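PDB 1WAA: titin from Homo sapiens, which serves as an elastic scaffold of the muscle sarcomere, here represented by a single immunoglobulin domain that probably resists stretching force. Local coordinates for residues H24-L29 / G57-L62. Numbering follows the deposited sequence.
Sequences HFEIEL and GKKHIL. With ZN (zinc ion), chain G; ZN (zinc ion), chain H.
F25 and L62, like I27 and H60, form hydrogen-bonded pairs where strand 24-29 runs antiparallel to strand 59-62. Each pair exchanges two backbone bonds; that from F25 N to L62 O measures 2.8 Å and is nearly straight, at 170° on the hydrogen. L29 N adds a fifth by donating to the carbonyl of K58, just before the second strand. Between these pairs, CA hydrogens point at carbonyl oxygens, as from I61 CA to F25 O at 3.3 Å.

The charged side chains share the face of E26, E28, K59 and I61. The K59 chain bends at three torsions to lay its amine between the two glutamates: K59 NZ lies 2.7 Å from E28 OE2, on the anti lone pair, and weakly bridges E26 OE1 at 3.4 Å. A long, flexible lysine suits this place, since its methylenes also pack on the glutamate stems, K59 CE lying 3.6 Å from E28 CB. K10 holds the same E28 oxygen; an alanine in place of E28 would probably leave K10 without this mate and the K59 amine freer to turn. E26, CG anti to the backbone N (chi1 178°) and extended beyond, carries its carboxylate out to a zinc ion, OE1 binding closer than OE2, while H24 ND1 binds another; another chain helps complete both sites.

The face of F25, I27, H60 and L62 is mostly apolar and packs against W38 of the facing sheet, which suits branched I27 and L62 and the F25 ring. I27 CG2 rests against H60 CB, and L29 CD2 approaches H60 CE1 at 3.4 Å. The flat H60 ring meets F77; NE2 bonds weakly to V34 O, but ND1 is buried without a partner.

Regular backbone bonds thus join neighbouring strands of an immunoglobulin sandwich, with apolar side chains and the H60 ring packed towards the core and a lysine-glutamate network on the other face.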
loop_
_atom_site.group_PDB
_atom_site.type_symbol
_atom_site.label_atom_id
_atom_site.label_comp_id
_atom_site.label_asym_id
_atom_site.label_seq_id
_atom_site.Cartn_x
_atom_site.Cartn_y
_atom_site.Cartn_z
ATOM N N HIS E 24 5.767 19.046 -12.063
ATOM C CA HIS E 24 5.718 17.980 -11.071
ATOM C C HIS E 24 6.291 18.566 -9.812
ATOM O O HIS E 24 7.327 19.221 -9.861
ATOM C CB HIS E 24 6.607 16.807 -11.493
ATOM C CG HIS E 24 6.304 16.288 -12.870
ATOM N ND1 HIS E 24 7.057 16.618 -13.976
ATOM C CD2 HIS E 24 5.339 15.444 -13.314
ATOM C CE1 HIS E 24 6.554 16.019 -15.047
ATOM N NE2 HIS E 24 5.509 15.302 -14.673
ATOM N N PHE E 25 5.594 18.374 -8.694
ATOM C CA PHE E 25 6.095 18.779 -7.383
ATOM C C PHE E 25 6.308 17.514 -6.546
ATOM O O PHE E 25 5.626 16.474 -6.742
ATOM C CB PHE E 25 5.095 19.682 -6.692
ATOM C CG PHE E 25 5.033 21.056 -7.278
ATOM C CD1 PHE E 25 5.830 22.069 -6.773
ATOM C CD2 PHE E 25 4.198 21.334 -8.364
ATOM C CE1 PHE E 25 5.778 23.368 -7.316
ATOM C CE2 PHE E 25 4.161 22.619 -8.915
ATOM C CZ PHE E 25 4.952 23.626 -8.381
ATOM N N GLU E 26 7.231 17.626 -5.600
ATOM C CA GLU E 26 7.697 16.464 -4.872
ATOM C C GLU E 26 8.020 16.872 -3.434
ATOM O O GLU E 26 8.756 17.829 -3.203
ATOM C CB GLU E 26 8.955 15.964 -5.584
ATOM C CG GLU E 26 9.606 14.782 -4.933
ATOM C CD GLU E 26 10.908 14.399 -5.576
ATOM O OE1 GLU E 26 11.324 13.240 -5.420
ATOM O OE2 GLU E 26 11.527 15.238 -6.234
ATOM N N ILE E 27 7.465 16.150 -2.465
ATOM C CA ILE E 27 7.850 16.375 -1.058
ATOM C C ILE E 27 8.045 15.052 -0.352
ATOM O O ILE E 27 7.329 14.085 -0.632
ATOM C CB ILE E 27 6.824 17.256 -0.315
ATOM C CG1 ILE E 27 7.267 17.551 1.122
ATOM C CG2 ILE E 27 5.473 16.618 -0.306
ATOM C CD1 ILE E 27 6.392 18.556 1.801
ATOM N N GLU E 28 9.015 14.996 0.560
ATOM C CA GLU E 28 9.277 13.769 1.307
ATOM C C GLU E 28 9.041 13.986 2.797
ATOM O O GLU E 28 9.561 14.938 3.391
ATOM C CB GLU E 28 10.711 13.305 1.070
ATOM C CG GLU E 28 10.951 11.854 1.452
ATOM C CD GLU E 28 12.375 11.435 1.142
ATOM O OE1 GLU E 28 13.167 11.244 2.100
ATOM O OE2 GLU E 28 12.710 11.333 -0.063
ATOM N N LEU E 29 8.283 13.095 3.411
ATOM C CA LEU E 29 7.981 13.211 4.835
ATOM C C LEU E 29 8.892 12.305 5.626
ATOM O O LEU E 29 9.597 11.477 5.062
ATOM C CB LEU E 29 6.522 12.804 5.084
ATOM C CG LEU E 29 5.438 13.884 5.056
ATOM C CD1 LEU E 29 5.851 15.189 4.355
ATOM C CD2 LEU E 29 4.173 13.338 4.512
ATOM N N GLY E 57 4.924 5.597 -0.023
ATOM C CA GLY E 57 5.794 5.608 1.168
ATOM C C GLY E 57 5.899 7.025 1.712
ATOM O O GLY E 57 4.877 7.678 1.919
ATOM N N LYS E 58 7.126 7.502 1.896
ATOM C CA LYS E 58 7.401 8.859 2.394
ATOM C C LYS E 58 7.206 9.967 1.363
ATOM O O LYS E 58 7.188 11.172 1.696
ATOM C CB LYS E 58 8.838 8.935 2.943
ATOM C CG LYS E 58 9.078 8.016 4.100
ATOM C CD LYS E 58 10.325 8.359 4.851
ATOM C CE LYS E 58 11.561 7.931 4.118
ATOM N NZ LYS E 58 12.736 8.061 5.039
ATOM N N LYS E 59 7.050 9.549 0.114
ATOM C CA LYS E 59 6.943 10.441 -1.026
ATOM C C LYS E 59 5.516 10.870 -1.379
ATOM O O LYS E 59 4.597 10.052 -1.444
ATOM C CB LYS E 59 7.563 9.762 -2.250
ATOM C CG LYS E 59 8.969 10.207 -2.487
ATOM C CD LYS E 59 9.008 11.665 -2.918
ATOM C CE LYS E 59 10.239 12.311 -2.315
ATOM N NZ LYS E 59 11.514 11.539 -2.527
ATOM N N HIS E 60 5.341 12.171 -1.597
ATOM C CA HIS E 60 4.096 12.716 -2.093
ATOM C C HIS E 60 4.373 13.539 -3.338
ATOM O O HIS E 60 5.270 14.368 -3.345
ATOM C CB HIS E 60 3.475 13.583 -1.048
ATOM C CG HIS E 60 2.816 12.817 0.042
ATOM N ND1 HIS E 60 3.522 12.263 1.089
ATOM C CD2 HIS E 60 1.518 12.506 0.250
ATOM C CE1 HIS E 60 2.681 11.658 1.906
ATOM N NE2 HIS E 60 1.462 11.804 1.426
ATOM N N ILE E 61 3.615 13.283 -4.396
ATOM C CA ILE E 61 3.849 13.944 -5.669
ATOM C C ILE E 61 2.589 14.590 -6.190
ATOM O O ILE E 61 1.501 14.048 -6.015
ATOM C CB ILE E 61 4.432 12.926 -6.665
ATOM C CG1 ILE E 61 5.865 12.559 -6.251
ATOM C CG2 ILE E 61 4.358 13.427 -8.146
ATOM C CD1 ILE E 61 6.275 11.168 -6.633
ATOM N N LEU E 62 2.736 15.749 -6.830
ATOM C CA LEU E 62 1.622 16.390 -7.504
ATOM C C LEU E 62 2.043 16.626 -8.944
ATOM O O LEU E 62 3.107 17.219 -9.176
ATOM C CB LEU E 62 1.327 17.746 -6.874
ATOM C CG LEU E 62 0.269 18.581 -7.604
ATOM C CD1 LEU E 62 -1.098 17.928 -7.501
ATOM C CD2 LEU E 62 0.221 19.957 -7.037
HETATM ZN ZN ZN G . 8.813 17.218 -14.074
HETATM ZN ZN ZN H . 13.165 13.413 -5.407
HETATM O O HOH W 1 8.723 19.587 -13.540
HETATM O O HOH W 2 13.946 13.980 -3.447
#